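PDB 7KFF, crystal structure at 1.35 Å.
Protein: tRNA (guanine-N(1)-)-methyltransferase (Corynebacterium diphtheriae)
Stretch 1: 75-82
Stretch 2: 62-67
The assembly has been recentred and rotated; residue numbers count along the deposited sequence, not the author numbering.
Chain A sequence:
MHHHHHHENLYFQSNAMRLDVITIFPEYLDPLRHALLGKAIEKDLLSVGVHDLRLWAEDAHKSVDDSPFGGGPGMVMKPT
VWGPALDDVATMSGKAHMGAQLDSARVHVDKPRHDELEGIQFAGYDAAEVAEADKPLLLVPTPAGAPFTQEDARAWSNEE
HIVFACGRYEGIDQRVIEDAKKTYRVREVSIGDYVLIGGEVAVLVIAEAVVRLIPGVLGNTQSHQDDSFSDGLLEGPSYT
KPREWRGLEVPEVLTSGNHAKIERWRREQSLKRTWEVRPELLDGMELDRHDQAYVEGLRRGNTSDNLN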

# COMPACT_ATOMS: atom_id res chain seq x y z
N MSE A 75 18.80 10.42 8.66
CA MSE A 75 18.79 10.06 10.06
C MSE A 75 18.27 8.65 10.19
O MSE A 75 17.47 8.21 9.38
CB MSE A 75 17.89 11.03 10.83
CG MSE A 75 18.39 12.47 10.75
SE MSE A 75 20.16 12.79 11.51
CE MSE A 75 19.57 13.07 13.39
N VAL A 76 18.73 7.96 11.22
CA VAL A 76 18.36 6.58 11.53
C VAL A 76 17.76 6.56 12.92
O VAL A 76 18.27 7.21 13.83
CB VAL A 76 19.61 5.67 11.47
CG1 VAL A 76 19.28 4.26 11.88
CG2 VAL A 76 20.22 5.71 10.08
N MSE A 77 16.68 5.82 13.09
CA MSE A 77 16.07 5.76 14.41
C MSE A 77 16.85 4.92 15.41
O MSE A 77 17.42 3.89 15.05
CB MSE A 77 14.64 5.27 14.35
CG MSE A 77 13.72 6.09 13.45
SE MSE A 77 11.88 5.61 13.33
CE MSE A 77 10.99 7.15 14.06
N LYS A 78 16.82 5.38 16.67
CA LYS A 78 17.79 4.97 17.68
C LYS A 78 17.41 3.65 18.34
O LYS A 78 16.28 3.50 18.81
CB LYS A 78 17.83 6.03 18.79
CG LYS A 78 18.46 7.35 18.43
CD LYS A 78 18.40 8.32 19.62
CE LYS A 78 19.45 9.39 19.58
NZ LYS A 78 19.30 10.39 20.69
N PRO A 79 18.35 2.71 18.46
CA PRO A 79 18.07 1.48 19.22
C PRO A 79 17.76 1.72 20.68
O PRO A 79 16.96 0.97 21.25
CB PRO A 79 19.34 0.63 19.06
CG PRO A 79 20.14 1.26 18.07
CD PRO A 79 19.68 2.68 17.82
N THR A 80 18.38 2.72 21.31
CA THR A 80 18.16 2.94 22.73
C THR A 80 16.75 3.45 23.05
O THR A 80 16.35 3.45 24.22
CB THR A 80 19.20 3.90 23.31
OG1 THR A 80 19.15 5.12 22.56
CG2 THR A 80 20.62 3.28 23.23
N VAL A 81 16.00 3.86 22.03
CA VAL A 81 14.58 4.20 22.16
C VAL A 81 13.70 3.03 21.72
O VAL A 81 12.79 2.62 22.44
CB VAL A 81 14.28 5.49 21.38
CG1 VAL A 81 12.79 5.85 21.49
CG2 VAL A 81 15.15 6.63 21.88
N TRP A 82 14.01 2.45 20.55
CA TRP A 82 13.19 1.37 20.01
C TRP A 82 13.21 0.11 20.87
O TRP A 82 12.19 -0.58 20.98
CB TRP A 82 13.62 1.04 18.58
CG TRP A 82 12.86 1.83 17.60
CD1 TRP A 82 13.32 2.88 16.84
CD2 TRP A 82 11.49 1.65 17.26
NE1 TRP A 82 12.30 3.35 16.04
CE2 TRP A 82 11.16 2.63 16.29
CE3 TRP A 82 10.50 0.77 17.69
CZ2 TRP A 82 9.89 2.74 15.76
CZ3 TRP A 82 9.24 0.88 17.15
CH2 TRP A 82 8.94 1.88 16.22
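Stretch 2 62-67: KSVDDS

How does stretch 2 run relative to stretch 1? It lies alongside in the antiparallel sense, so that Ser67 comes near Met75, with 4.8 Å between their CA atoms, while Ser63 and Val64 lie by Lys78 and Val81. Both chains are extended where they pair: Val76 and Met77 form a short strand against Asp65 and Asp66. Lys62, with positive phi and psi, lies before this pairing and makes no contact with stretch 1.

What does Met75 do at the start of the walk? This residue is a selenomethionine, and its side chain, with all three chi angles in m, folds along stretch 2. Its CE lies 3.1 Å from Asp65 OD2 and 3.4 Å from Asp66 CA, while SE is 3.7 Å from Ser67 N. On the backbone, Met75 CA makes a CA-H...O contact with Asp66 O at 3.5 Å. Ser67 turns its CA-to-CB bond away, and its N donates to Asp66 OD1 at 2.8 Å, a bond within stretch 2 itself.

Which residues carry the strand pairing? Val76 and Asp66 form the hydrogen-bonded pair: Val76 N donates to Asp66 O at 2.8 Å and nearly straight, at 171°, and Asp66 N donates to Val76 O at 2.9 Å. Next comes the non-hydrogen-bonded pair, Met77 and Asp65, whose CA atoms approach to 4.1 Å. Here CA-H...O contacts add to the N-H bonds that the same carbonyls accept, Asp65 CA to Val76 O and Met77 CA to Val64 O, both at 3.2 Å. Side chains alternate accordingly, with Val76 and Asp66 on one face of the sheet and Met77 and Asp65 on the other. Met77, also a selenomethionine, brings CE to 4.1 Å from Val64 CG2, an apolar contact.

How does the contact continue into the helix? Lys78, at the N-cap position, prolongs the ladder by donating from N to Val64 O at 2.9 Å, while its own O accepts from Trp82 N at 3.0 Å within the first turn. Its CA-to-CB bond points toward stretch 2, and the long, largely extended side chain passes Asp66, with CE 3.9 Å from Asp66 CB, before NZ reaches Ser63 OG at 3.2 Å in a weak hydrogen bond. Pro79 and Thr80 make no contact. The helix then returns Val81 to stretch 2, where Val81 CG2 lies 3.6 Å from Ser63 O and Val81 CG1 meets Val64 CG1 at 4.2 Å, adding a second apolar contact to Val64.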

# COMPACT_ATOMS: atom_id res chain seq x y z
N LYS A 62 13.64 14.56 23.66
CA LYS A 62 12.81 13.46 23.15
C LYS A 62 13.29 13.01 21.77
O LYS A 62 12.50 12.80 20.84
CB LYS A 62 11.33 13.83 23.13
CG LYS A 62 10.83 14.47 24.42
CD LYS A 62 10.98 13.55 25.63
CE LYS A 62 9.76 12.64 25.81
NZ LYS A 62 9.98 11.62 26.88
N SER A 63 14.60 12.83 21.65
CA SER A 63 15.21 12.47 20.38
C SER A 63 15.00 10.99 20.08
O SER A 63 15.20 10.14 20.95
CB SER A 63 16.71 12.76 20.42
OG SER A 63 17.31 12.45 19.18
N VAL A 64 14.61 10.69 18.85
CA VAL A 64 14.40 9.31 18.42
C VAL A 64 15.31 8.91 17.27
O VAL A 64 15.22 7.77 16.79
CB VAL A 64 12.93 9.02 18.07
CG1 VAL A 64 12.03 9.32 19.24
CG2 VAL A 64 12.53 9.80 16.83
N ASP A 65 16.16 9.82 16.78
CA ASP A 65 16.95 9.56 15.58
C ASP A 65 18.31 10.23 15.70
O ASP A 65 18.50 11.15 16.50
CB ASP A 65 16.24 10.03 14.31
CG ASP A 65 15.88 11.50 14.35
OD1 ASP A 65 14.86 11.85 14.98
OD2 ASP A 65 16.62 12.31 13.76
N ASP A 66 19.25 9.76 14.89
CA ASP A 66 20.63 10.21 14.94
C ASP A 66 21.30 9.92 13.60
O ASP A 66 20.77 9.17 12.77
CB ASP A 66 21.34 9.53 16.13
CG ASP A 66 22.61 10.22 16.59
OD1 ASP A 66 22.98 11.29 16.06
OD2 ASP A 66 23.21 9.66 17.53
N SER A 67 22.46 10.52 13.39
CA SER A 67 23.15 10.39 12.11
C SER A 67 23.60 8.95 11.87
O SER A 67 23.95 8.23 12.80
CB SER A 67 24.38 11.28 12.10
OG SER A 67 24.00 12.64 12.15